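PDB 5TX7: D-isomer specific 2-hydroxyacid dehydrogenase family protein from Desulfovibrio vulgaris, which probably catalyses the NAD-dependent, D-isomer-specific interconversion of 2-hydroxyacids and 2-oxoacids. Local coordinates for residues 32-35 and 41-44; 67-72 and 307-312; 80-85 and 90-95; 106-111 and 161-166; 265-270 and 284-289. All coordinates share one frame; numbering follows the deposited sequence.

Interaction 1: 32-35 and 41-44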
# COMPACT_ATOMS: atom_id res chain seq x y z
N PRO A 32 -10.43 3.01 -30.25
CA PRO A 32 -9.55 2.91 -29.10
C PRO A 32 -8.80 4.20 -28.83
O PRO A 32 -8.58 4.55 -27.67
CB PRO A 32 -8.61 1.75 -29.46
CG PRO A 32 -8.68 1.60 -30.91
CD PRO A 32 -10.02 2.12 -31.36
N ARG A 33 -8.41 4.87 -29.90
CA ARG A 33 -7.86 6.23 -29.86
C ARG A 33 -8.07 6.86 -31.22
O ARG A 33 -8.34 6.15 -32.21
CB ARG A 33 -6.38 6.21 -29.50
CG ARG A 33 -5.52 5.42 -30.45
CD ARG A 33 -4.19 5.01 -29.82
NE ARG A 33 -4.33 4.12 -28.66
CZ ARG A 33 -4.56 2.80 -28.71
NH1 ARG A 33 -4.73 2.16 -29.86
NH2 ARG A 33 -4.66 2.10 -27.56
N THR A 34 -7.92 8.18 -31.29
CA THR A 34 -8.09 8.91 -32.53
C THR A 34 -7.00 9.97 -32.73
O THR A 34 -6.93 10.91 -31.96
CB THR A 34 -9.48 9.56 -32.59
OG1 THR A 34 -10.47 8.53 -32.64
CG2 THR A 34 -9.62 10.42 -33.85
N PRO A 35 -6.16 9.81 -33.77
CA PRO A 35 -5.24 10.94 -34.09
C PRO A 35 -6.00 12.16 -34.60
O PRO A 35 -7.12 12.03 -35.08
CB PRO A 35 -4.29 10.37 -35.16
CG PRO A 35 -4.99 9.18 -35.71
CD PRO A 35 -5.96 8.66 -34.67
N GLU A 41 -13.70 12.80 -39.53
CA GLU A 41 -14.13 11.53 -40.16
C GLU A 41 -14.94 10.65 -39.23
O GLU A 41 -16.04 10.19 -39.56
CB GLU A 41 -12.93 10.69 -40.60
CG GLU A 41 -12.28 11.12 -41.89
CD GLU A 41 -11.09 10.25 -42.27
OE1 GLU A 41 -10.96 9.12 -41.71
OE2 GLU A 41 -10.30 10.70 -43.15
N ARG A 42 -14.37 10.40 -38.05
CA ARG A 42 -14.92 9.45 -37.11
C ARG A 42 -16.13 9.99 -36.36
O ARG A 42 -17.07 9.24 -36.05
CB ARG A 42 -13.83 8.99 -36.15
CG ARG A 42 -12.75 8.19 -36.86
CD ARG A 42 -11.64 7.79 -35.92
NE ARG A 42 -10.58 7.06 -36.62
CZ ARG A 42 -9.52 6.52 -36.02
NH1 ARG A 42 -9.37 6.62 -34.71
NH2 ARG A 42 -8.61 5.87 -36.73
N ALA A 43 -16.10 11.29 -36.07
CA ALA A 43 -17.18 11.94 -35.34
C ALA A 43 -18.37 12.31 -36.24
O ALA A 43 -19.47 12.60 -35.73
CB ALA A 43 -16.66 13.18 -34.62
N ALA A 44 -18.16 12.31 -37.56
CA ALA A 44 -19.22 12.68 -38.51
C ALA A 44 -20.46 11.80 -38.34
O ALA A 44 -20.35 10.58 -38.16
CB ALA A 44 -18.71 12.63 -39.95
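The flat guanidinium of Arg42 is met at its edge, near its plane, by two oxygens of the 32-35 loop, Arg33 O and Thr34 OG1, while Pro35 CD comes up obliquely, 4.0 Å from Arg42 NH1. Both polar contacts go to that one terminal nitrogen. The straighter is the bond from Arg42 NH1 to Thr34 OG1, 3.0 Å long with an N-H...O angle of 148° and the hydroxyl tilted slightly out of the guanidinium plane. The bond from Arg42 NH1 to Arg33 O is 2.7 Å but bent to 123°, hence weak. An almost straight chain delivers the group: CG lies anti to the carbonyl carbon, and from there to NE the side chain is fully extended, sliding past Thr34 in the opposite direction so that Arg42 CD passes 3.6 Å from Thr34 OG1. The threonine hydroxyl is gripped twice, since it also gives a hydrogen bond to Leu7 O and so must accept from the arginine. The Arg33 side chain takes no part here: its NE forms a salt bridge with Asp135 of the second subunit. The arrangement closes a short beta-to-alpha connection: an arginine on helix 39-43 reaches back to the loop leaving strand 27-30, an outermost strand, within this chain, of the five-stranded parallel sheet in a flavodoxin-like alpha/beta domain.

Interaction 2: 67-72 and 307-312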
# COMPACT_ATOMS: atom_id res chain seq x y z
N LEU A 67 -23.59 17.31 -34.33
CA LEU A 67 -23.19 17.08 -32.94
C LEU A 67 -24.09 17.85 -31.99
O LEU A 67 -24.18 19.07 -32.07
CB LEU A 67 -21.73 17.49 -32.73
CG LEU A 67 -21.10 17.26 -31.34
CD1 LEU A 67 -21.28 15.82 -30.91
CD2 LEU A 67 -19.64 17.66 -31.37
N ARG A 68 -24.77 17.12 -31.11
CA ARG A 68 -25.69 17.72 -30.14
C ARG A 68 -25.22 17.66 -28.69
O ARG A 68 -25.70 18.46 -27.89
CB ARG A 68 -27.08 17.09 -30.28
CG ARG A 68 -27.67 17.14 -31.69
CD ARG A 68 -27.48 18.47 -32.43
NE ARG A 68 -28.14 18.47 -33.73
CZ ARG A 68 -28.27 19.51 -34.55
NH1 ARG A 68 -27.77 20.71 -34.22
NH2 ARG A 68 -28.93 19.37 -35.71
N PHE A 69 -24.28 16.78 -28.34
CA PHE A 69 -23.85 16.62 -26.95
C PHE A 69 -22.46 16.00 -26.81
O PHE A 69 -22.16 14.98 -27.45
CB PHE A 69 -24.87 15.76 -26.18
CG PHE A 69 -24.54 15.57 -24.72
CD1 PHE A 69 -24.37 16.67 -23.88
CD2 PHE A 69 -24.43 14.29 -24.18
CE1 PHE A 69 -24.08 16.50 -22.53
CE2 PHE A 69 -24.14 14.14 -22.83
CZ PHE A 69 -23.97 15.23 -22.01
N VAL A 70 -21.63 16.60 -25.97
CA VAL A 70 -20.32 16.04 -25.65
C VAL A 70 -20.24 15.64 -24.18
O VAL A 70 -20.56 16.45 -23.30
CB VAL A 70 -19.20 17.02 -25.99
CG1 VAL A 70 -17.84 16.43 -25.62
CG2 VAL A 70 -19.26 17.38 -27.47
N SER A 71 -19.86 14.40 -23.92
CA SER A 71 -19.55 14.00 -22.55
C SER A 71 -18.07 13.65 -22.45
O SER A 71 -17.55 12.89 -23.27
CB SER A 71 -20.42 12.83 -22.09
OG SER A 71 -20.46 12.78 -20.67
N VAL A 72 -17.40 14.24 -21.47
CA VAL A 72 -15.98 14.05 -21.26
C VAL A 72 -15.76 12.98 -20.21
O VAL A 72 -16.33 13.05 -19.11
CB VAL A 72 -15.31 15.36 -20.82
CG1 VAL A 72 -13.81 15.15 -20.61
CG2 VAL A 72 -15.56 16.44 -21.85
N ARG A 307 -28.20 9.94 -20.70
CA ARG A 307 -29.62 9.71 -20.37
C ARG A 307 -30.30 11.04 -20.05
O ARG A 307 -31.38 11.34 -20.58
CB ARG A 307 -29.76 8.72 -19.21
CG ARG A 307 -31.10 8.00 -19.10
CD ARG A 307 -31.15 6.92 -18.01
NE ARG A 307 -30.04 5.95 -18.11
CZ ARG A 307 -28.98 5.85 -17.28
NH1 ARG A 307 -28.83 6.63 -16.20
NH2 ARG A 307 -28.05 4.92 -17.52
N SER A 308 -29.64 11.85 -19.21
CA SER A 308 -30.15 13.17 -18.84
C SER A 308 -30.25 14.14 -20.02
O SER A 308 -31.22 14.91 -20.12
CB SER A 308 -29.27 13.80 -17.78
OG SER A 308 -29.31 13.03 -16.60
N PHE A 309 -29.26 14.12 -20.91
CA PHE A 309 -29.32 14.95 -22.11
C PHE A 309 -30.52 14.57 -22.99
O PHE A 309 -31.22 15.45 -23.48
CB PHE A 309 -28.03 14.86 -22.94
CG PHE A 309 -28.16 15.52 -24.27
CD1 PHE A 309 -28.19 16.91 -24.34
CD2 PHE A 309 -28.34 14.78 -25.43
CE1 PHE A 309 -28.35 17.55 -25.56
CE2 PHE A 309 -28.51 15.41 -26.65
CZ PHE A 309 -28.52 16.79 -26.71
N ILE A 310 -30.75 13.27 -23.17
CA ILE A 310 -31.93 12.78 -23.91
C ILE A 310 -33.23 13.23 -23.24
O ILE A 310 -34.14 13.69 -23.92
CB ILE A 310 -31.91 11.23 -24.08
CG1 ILE A 310 -30.80 10.80 -25.05
CG2 ILE A 310 -33.25 10.71 -24.58
CD1 ILE A 310 -30.39 9.34 -24.90
N GLU A 311 -33.30 13.12 -21.91
CA GLU A 311 -34.49 13.54 -21.15
C GLU A 311 -34.70 15.07 -21.11
O GLU A 311 -35.71 15.53 -20.56
CB GLU A 311 -34.45 12.96 -19.72
N GLY A 312 -33.77 15.86 -21.67
CA GLY A 312 -33.93 17.31 -21.81
C GLY A 312 -33.39 18.13 -20.65
O GLY A 312 -33.40 19.36 -20.72
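Phe69 and Phe309 join the last turn of helix 292-310 to strand 69-72 of the five-stranded parallel sheet, a helix-on-sheet contact of an alpha/beta domain formed between segments far apart in the chain. The aromatic part comes first. The two rings lie nearly parallel, their planes only 4° apart, yet they are slid so far past each other that they barely overlap, with ring centroids 4.7 Å apart. Each side chain has CG anti to its backbone nitrogen, and the rings pass in opposite directions until each lies over the other's beta carbon.

CH-pi contacts follow from that slide. Phe69 CB sits over the centre of the Phe309 ring, 3.6 Å from its centroid, and Phe309 CB does the same over Phe69, 3.8 Å from that ring's centroid. The pair is thus reciprocal: each beta carbon lies over the other's aromatic face, and Phe69 CG and Phe309 CG are 3.6 Å apart where the side chains pass.

Backbone geometry frames the pair. The helix finishes just beyond Phe309, with Gly312 at positive phi and two backbone bonds running back into the last turn, a Schellman motif. On the strand side, Phe69 also packs on Val48 of strand 48-51 and on Ser93 of strand 92-93, so its ring is seated over the sheet. Arg68, just before the strand, adds the rest: its carbonyl O lies 3.5 Å from Phe309 CZ and its CB is 3.9 Å from the same carbon.

Interaction 3: 80-85 and 90-95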
# COMPACT_ATOMS: atom_id res chain seq x y z
N VAL A 80 -10.95 20.41 -24.40
CA VAL A 80 -12.21 20.70 -25.06
C VAL A 80 -12.55 22.18 -24.92
O VAL A 80 -12.72 22.66 -23.81
CB VAL A 80 -13.36 19.87 -24.45
CG1 VAL A 80 -14.68 20.16 -25.16
CG2 VAL A 80 -13.04 18.38 -24.55
N ASP A 81 -12.67 22.88 -26.04
CA ASP A 81 -13.10 24.28 -26.02
C ASP A 81 -14.60 24.33 -25.75
O ASP A 81 -15.41 24.44 -26.67
CB ASP A 81 -12.75 24.98 -27.34
CG ASP A 81 -12.97 26.49 -27.27
OD1 ASP A 81 -13.67 26.96 -26.34
OD2 ASP A 81 -12.44 27.23 -28.14
N VAL A 82 -14.96 24.24 -24.46
CA VAL A 82 -16.36 24.13 -24.05
C VAL A 82 -17.13 25.44 -24.25
O VAL A 82 -18.36 25.41 -24.35
CB VAL A 82 -16.54 23.60 -22.61
CG1 VAL A 82 -15.89 22.24 -22.43
CG2 VAL A 82 -16.03 24.58 -21.56
N ALA A 83 -16.41 26.56 -24.29
CA ALA A 83 -17.03 27.86 -24.63
C ALA A 83 -17.52 27.88 -26.08
O ALA A 83 -18.65 28.28 -26.35
CB ALA A 83 -16.05 29.01 -24.38
N ALA A 84 -16.68 27.43 -27.01
CA ALA A 84 -17.07 27.30 -28.41
C ALA A 84 -18.25 26.35 -28.57
O ALA A 84 -19.18 26.61 -29.33
CB ALA A 84 -15.89 26.80 -29.25
N ALA A 85 -18.21 25.23 -27.85
CA ALA A 85 -19.34 24.30 -27.82
C ALA A 85 -20.64 24.99 -27.37
O ALA A 85 -21.69 24.78 -27.98
CB ALA A 85 -19.03 23.09 -26.95
N ILE A 90 -24.08 23.38 -27.86
CA ILE A 90 -23.70 22.02 -27.50
C ILE A 90 -23.34 21.99 -26.01
O ILE A 90 -22.29 22.50 -25.64
CB ILE A 90 -22.49 21.53 -28.34
CG1 ILE A 90 -22.85 21.53 -29.83
CG2 ILE A 90 -22.04 20.13 -27.91
CD1 ILE A 90 -21.66 21.47 -30.75
N PRO A 91 -24.20 21.41 -25.15
CA PRO A 91 -23.81 21.17 -23.76
C PRO A 91 -22.62 20.23 -23.66
O PRO A 91 -22.54 19.27 -24.42
CB PRO A 91 -25.04 20.50 -23.14
CG PRO A 91 -26.17 20.75 -24.08
CD PRO A 91 -25.57 20.93 -25.44
N VAL A 92 -21.71 20.51 -22.74
CA VAL A 92 -20.57 19.63 -22.47
C VAL A 92 -20.68 19.20 -21.02
O VAL A 92 -20.73 20.05 -20.12
CB VAL A 92 -19.21 20.30 -22.72
CG1 VAL A 92 -18.07 19.33 -22.48
CG2 VAL A 92 -19.13 20.83 -24.14
N SER A 93 -20.70 17.89 -20.80
CA SER A 93 -20.71 17.35 -19.44
C SER A 93 -19.38 16.66 -19.10
O SER A 93 -18.72 16.10 -20.00
CB SER A 93 -21.87 16.38 -19.27
OG SER A 93 -23.11 17.06 -19.33
N ASN A 94 -19.02 16.68 -17.81
CA ASN A 94 -17.90 15.87 -17.30
C ASN A 94 -18.39 14.89 -16.24
O ASN A 94 -19.60 14.75 -16.05
CB ASN A 94 -16.76 16.78 -16.79
CG ASN A 94 -17.10 17.50 -15.50
OD1 ASN A 94 -18.26 17.52 -15.04
ND2 ASN A 94 -16.09 18.11 -14.91
N VAL A 95 -17.46 14.21 -15.58
CA VAL A 95 -17.78 13.32 -14.47
C VAL A 95 -16.87 13.64 -13.28
O VAL A 95 -15.71 13.21 -13.25
CB VAL A 95 -17.56 11.84 -14.86
CG1 VAL A 95 -18.02 10.93 -13.73
CG2 VAL A 95 -18.28 11.51 -16.17
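Val92 meets the 80-85 segment with a forked side chain, and the methyl CG1 of Val82 fills the fork. Val82 CG1 lies 3.6 Å from Val92 CG1 and 3.9 Å from Val92 CG2, and the two side chains cross at about a right angle. Val92 has CG1 anti to its backbone nitrogen (chi1 -178°), which turns the other branch, CG2, onto the small bump of Ala85: Ala85 CB and Val92 CG2 are 3.6 Å apart. Val80 CG1 approaches Val92 CG1 more distantly, at 4.4 Å. Farther along, Ile90 leans on Ala85 with CB against CB, and the backbone closes the turn there with a hydrogen bond of 2.8 Å from Ile90 N to Ala85 O. At the other end Asp81 is the N-cap of the helix, its OD1 accepting from Ala84 N. These parts form the second half of a beta-alpha-beta crossover: strand 69-72, helix 82-87, strand 92-93. Val92 packs on Val72 of the neighbouring strand, Ala85 on Leu61 of helix 58-62, and Ser93 on Asn305 of helix 292-310.

Interaction 4: 106-111 and 161-166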
# COMPACT_ATOMS: atom_id res chain seq x y z
N HIS A 106 -3.89 5.33 -4.40
CA HIS A 106 -2.61 5.39 -5.12
C HIS A 106 -1.53 6.20 -4.35
O HIS A 106 -0.34 5.87 -4.41
CB HIS A 106 -2.78 5.94 -6.55
CG HIS A 106 -1.61 5.64 -7.44
ND1 HIS A 106 -1.26 4.35 -7.79
CD2 HIS A 106 -0.71 6.45 -8.04
CE1 HIS A 106 -0.19 4.39 -8.56
NE2 HIS A 106 0.15 5.65 -8.74
N VAL A 107 -1.96 7.24 -3.63
CA VAL A 107 -1.07 8.00 -2.74
C VAL A 107 -0.34 7.04 -1.77
O VAL A 107 0.90 7.13 -1.59
CB VAL A 107 -1.84 9.10 -1.96
CG1 VAL A 107 -1.00 9.69 -0.80
CG2 VAL A 107 -2.29 10.19 -2.90
N PHE A 108 -1.13 6.13 -1.17
CA PHE A 108 -0.60 5.14 -0.25
C PHE A 108 0.12 3.96 -0.90
O PHE A 108 1.03 3.39 -0.27
CB PHE A 108 -1.69 4.70 0.76
CG PHE A 108 -2.05 5.80 1.70
CD1 PHE A 108 -1.21 6.11 2.78
CD2 PHE A 108 -3.16 6.61 1.47
CE1 PHE A 108 -1.49 7.15 3.63
CE2 PHE A 108 -3.45 7.67 2.31
CZ PHE A 108 -2.61 7.95 3.39
N ALA A 109 -0.24 3.59 -2.12
CA ALA A 109 0.55 2.62 -2.87
C ALA A 109 1.95 3.18 -3.15
O ALA A 109 2.95 2.49 -2.96
CB ALA A 109 -0.14 2.23 -4.16
N LEU A 110 2.04 4.44 -3.57
CA LEU A 110 3.36 5.08 -3.79
C LEU A 110 4.15 5.22 -2.48
O LEU A 110 5.32 4.85 -2.40
CB LEU A 110 3.19 6.46 -4.43
CG LEU A 110 2.62 6.46 -5.86
CD1 LEU A 110 2.13 7.84 -6.23
CD2 LEU A 110 3.63 6.01 -6.89
N LEU A 111 3.48 5.73 -1.45
CA LEU A 111 4.12 6.00 -0.17
C LEU A 111 4.64 4.74 0.54
O LEU A 111 5.72 4.76 1.11
CB LEU A 111 3.16 6.74 0.74
CG LEU A 111 3.63 7.10 2.15
CD1 LEU A 111 4.86 7.98 2.04
CD2 LEU A 111 2.51 7.78 2.90
N ARG A 161 -9.51 14.67 1.54
CA ARG A 161 -10.19 14.20 2.75
C ARG A 161 -10.08 12.70 2.93
O ARG A 161 -9.92 12.23 4.06
CB ARG A 161 -11.67 14.56 2.72
CG ARG A 161 -11.92 16.04 2.90
CD ARG A 161 -13.32 16.37 2.45
NE ARG A 161 -13.55 17.80 2.35
CZ ARG A 161 -14.70 18.35 1.97
NH1 ARG A 161 -15.74 17.57 1.64
NH2 ARG A 161 -14.82 19.67 1.91
N ARG A 162 -10.17 11.96 1.82
CA ARG A 162 -9.98 10.50 1.81
C ARG A 162 -8.56 10.16 2.24
O ARG A 162 -8.34 9.30 3.09
CB ARG A 162 -10.27 9.93 0.42
CG ARG A 162 -10.48 8.45 0.35
CD ARG A 162 -11.83 8.11 0.95
NE ARG A 162 -11.64 7.39 2.17
CZ ARG A 162 -12.58 7.23 3.09
NH1 ARG A 162 -12.29 6.57 4.21
NH2 ARG A 162 -13.82 7.70 2.93
N VAL A 163 -7.58 10.86 1.67
CA VAL A 163 -6.20 10.65 2.07
C VAL A 163 -6.05 10.88 3.58
O VAL A 163 -5.35 10.12 4.26
CB VAL A 163 -5.24 11.53 1.26
CG1 VAL A 163 -3.85 11.56 1.90
CG2 VAL A 163 -5.13 11.03 -0.16
N GLY A 164 -6.71 11.90 4.11
CA GLY A 164 -6.64 12.20 5.53
C GLY A 164 -7.24 11.11 6.41
O GLY A 164 -6.66 10.75 7.43
N ARG A 165 -8.39 10.58 6.02
CA ARG A 165 -8.99 9.49 6.81
C ARG A 165 -8.05 8.26 6.84
O ARG A 165 -7.85 7.65 7.90
CB ARG A 165 -10.42 9.14 6.33
N ILE A 166 -7.45 7.93 5.71
CA ILE A 166 -6.56 6.78 5.64
C ILE A 166 -5.34 7.03 6.52
O ILE A 166 -4.98 6.17 7.35
CB ILE A 166 -6.16 6.47 4.18
CG1 ILE A 166 -7.39 6.01 3.39
CG2 ILE A 166 -5.09 5.39 4.14
CD1 ILE A 166 -7.24 6.08 1.88
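Segments 106-111 and 161-166, of helices 100-116 and 158-169, pass with their axes 10.9 Å apart at closest, at 51°, Val107 and Val163 being the residues whose CA atoms come nearest. The large side chain of Phe108 bridges this spacing. Its CG is anti to the carbonyl carbon (chi1 -68°), which sends the ring out toward the other helix, where it meets two residues one turn apart, Val163 and Ile166. Over one face of the ring lies Ile166 CG2, offset toward the rim and 3.4 Å from Phe108 CE2, a CH-pi contact. At the ring edge, near its plane, lies a backbone carbonyl of helix 158-169: Val163 O is 3.6 Å from Phe108 CZ. The methyl Val163 CG1 adds an apolar touch on Phe108 CE2 at 3.9 Å. Beside the aromatic wedge the two valines meet branch to branch, Val107 CG2 against Val163 CG2 at 4.0 Å, their side chains crossing at about a right angle. All four touching residues are buried. Helix 158-169 follows strand 150-154, and Val163 touches the GxGxxG-like sequence (Gly155, Gly157, Gly160) that runs from the turn into the helix, consistent with a Rossmann-type nucleotide fold. Phe108 rests on Met151 of that strand and Val107 on Ile234 of strand 231-235, while Ile166 packs on Leu170 of the second subunit, so the helix pair lies between the sheet and the dimer partner.

Interaction 5: 265-270 and 284-289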
# COMPACT_ATOMS: atom_id res chain seq x y z
N SER A 265 5.41 17.32 -15.68
CA SER A 265 5.12 18.51 -16.49
C SER A 265 5.14 18.22 -17.98
O SER A 265 4.36 18.84 -18.71
CB SER A 265 6.09 19.64 -16.15
OG SER A 265 5.93 19.99 -14.78
N GLN A 266 6.00 17.29 -18.41
CA GLN A 266 5.94 16.73 -19.78
C GLN A 266 5.64 15.23 -19.72
O GLN A 266 6.42 14.46 -19.15
CB GLN A 266 7.22 16.98 -20.61
CG GLN A 266 8.53 16.45 -20.03
CD GLN A 266 9.71 16.53 -21.02
OE1 GLN A 266 9.54 16.77 -22.23
NE2 GLN A 266 10.92 16.32 -20.49
N GLU A 267 4.52 14.83 -20.31
CA GLU A 267 4.11 13.43 -20.40
C GLU A 267 3.91 13.04 -21.88
O GLU A 267 3.06 13.64 -22.54
CB GLU A 267 2.81 13.21 -19.62
CG GLU A 267 2.91 13.44 -18.11
CD GLU A 267 1.55 13.41 -17.40
OE1 GLU A 267 0.63 12.76 -17.91
OE2 GLU A 267 1.39 14.05 -16.32
N PRO A 268 4.64 12.07 -22.42
CA PRO A 268 5.67 11.31 -21.71
C PRO A 268 6.98 12.10 -21.49
O PRO A 268 7.23 13.08 -22.20
CB PRO A 268 5.93 10.10 -22.64
CG PRO A 268 5.07 10.28 -23.85
CD PRO A 268 4.50 11.66 -23.83
N PRO A 269 7.80 11.66 -20.53
CA PRO A 269 9.03 12.39 -20.23
C PRO A 269 10.15 12.19 -21.24
O PRO A 269 10.17 11.20 -21.96
CB PRO A 269 9.45 11.82 -18.86
CG PRO A 269 8.84 10.47 -18.81
CD PRO A 269 7.54 10.59 -19.55
N ALA A 270 11.09 13.14 -21.27
CA ALA A 270 12.34 12.97 -22.01
C ALA A 270 13.28 12.14 -21.15
O ALA A 270 13.10 12.05 -19.93
CB ALA A 270 12.98 14.31 -22.28
N THR A 284 4.88 6.68 -11.81
CA THR A 284 3.88 5.84 -12.44
C THR A 284 3.21 6.67 -13.56
O THR A 284 3.12 7.88 -13.45
CB THR A 284 2.83 5.33 -11.40
OG1 THR A 284 2.34 6.40 -10.61
CG2 THR A 284 3.47 4.34 -10.44
N PRO A 285 2.77 6.01 -14.66
CA PRO A 285 2.37 6.72 -15.87
C PRO A 285 0.93 7.24 -15.88
O PRO A 285 0.10 6.77 -16.66
CB PRO A 285 2.59 5.65 -16.95
CG PRO A 285 2.22 4.40 -16.26
CD PRO A 285 2.81 4.55 -14.89
N HIS A 286 0.63 8.21 -15.01
CA HIS A 286 -0.66 8.88 -14.97
C HIS A 286 -1.83 7.89 -14.93
O HIS A 286 -2.74 7.96 -15.75
CB HIS A 286 -0.77 9.83 -16.16
CG HIS A 286 -1.76 10.93 -15.97
ND1 HIS A 286 -1.77 12.06 -16.76
CD2 HIS A 286 -2.78 11.08 -15.08
CE1 HIS A 286 -2.77 12.85 -16.38
NE2 HIS A 286 -3.38 12.28 -15.36
N LEU A 287 -1.79 6.99 -13.96
CA LEU A 287 -2.76 5.93 -13.82
C LEU A 287 -3.44 5.90 -12.44
O LEU A 287 -4.10 4.92 -12.10
CB LEU A 287 -2.08 4.57 -14.12
CG LEU A 287 -0.86 4.13 -13.30
CD1 LEU A 287 -1.19 3.92 -11.84
CD2 LEU A 287 -0.25 2.86 -13.86
N ALA A 288 -3.30 6.95 -11.65
CA ALA A 288 -3.85 6.96 -10.29
C ALA A 288 -5.38 6.87 -10.32
O ALA A 288 -5.99 6.22 -9.47
CB ALA A 288 -3.42 8.22 -9.55
N TRP A 289 -5.97 7.52 -11.32
CA TRP A 289 -7.43 7.54 -11.60
C TRP A 289 -8.05 6.23 -12.06
O TRP A 289 -9.28 6.14 -12.16
CB TRP A 289 -7.72 8.55 -12.73
CG TRP A 289 -7.10 8.12 -14.05
CD1 TRP A 289 -5.80 8.30 -14.45
CD2 TRP A 289 -7.75 7.41 -15.12
NE1 TRP A 289 -5.61 7.74 -15.69
CE2 TRP A 289 -6.79 7.19 -16.12
CE3 TRP A 289 -9.06 6.94 -15.32
CZ2 TRP A 289 -7.08 6.53 -17.32
CZ3 TRP A 289 -9.35 6.27 -16.51
CH2 TRP A 289 -8.37 6.07 -17.50
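With CG anti to the backbone nitrogen (chi1 -158°), His286 holds its imidazole out toward Glu267, whose chain is extended beyond CG and reaches across to meet it. The outcome is a His-carboxylate hydrogen bond, linking the loop after strand 256-261 to the loop between strand 281-283 and helix 292-310. In D-2-hydroxyacid dehydrogenases a histidine paired with a glutamate serves as the acid-base group, and this pair is consistent with that role.

His286 ND1 donates to Glu267 OE1 over 2.8 Å, with an N-H...O angle of 144°. OE1 receives it on its syn lone pair, the side of the other carboxylate oxygen, though OE2 itself stays 3.8 Å from His286 ND1. The oxygen sits at the edge of the ring, somewhat tilted out of its plane, and carboxylate and imidazole stand almost perpendicular at 82°. Fixing ND1 in this way should limit rotation of the imidazole. The other oxygen, Glu267 OE2, is held by the backbone N of Leu264, so a second-shell bond positions the carboxylate. The peptide bond from Glu267 to Pro268 is cis.

The second subunit closes in here, with Trp136 of that chain meeting the His286 ring edge-to-face and Trp130 packing on Glu267. Within the 284-289 loop, the backbone of the histidine is held as well: Trp289 NE1, with His286 O in its ring plane, donates to that oxygen over 2.9 Å.

In the fold
The five contacts sort by place as well as by chemistry. Interactions 3 and 4 are buried and mostly apolar; interactions 1 and 5 lie at the surface and rest on hydrogen bonds of polar groups; interaction 2 is intermediate, an aromatic pair partly covered. Interactions 1, 2 and 3 belong to the domain with the five-stranded sheet, and interactions 2 and 3 touch directly, because strands 69-72 and 92-93 are neighbours, with a probable hydrogen bond from Val72 N to Ser93 O. Interactions 4 and 5 belong to the Rossmann-like half and meet through His106 and Thr284, whose NE2 and OG1 are 3.0 Å apart. Interactions 1, 4 and 5 all touch the second subunit.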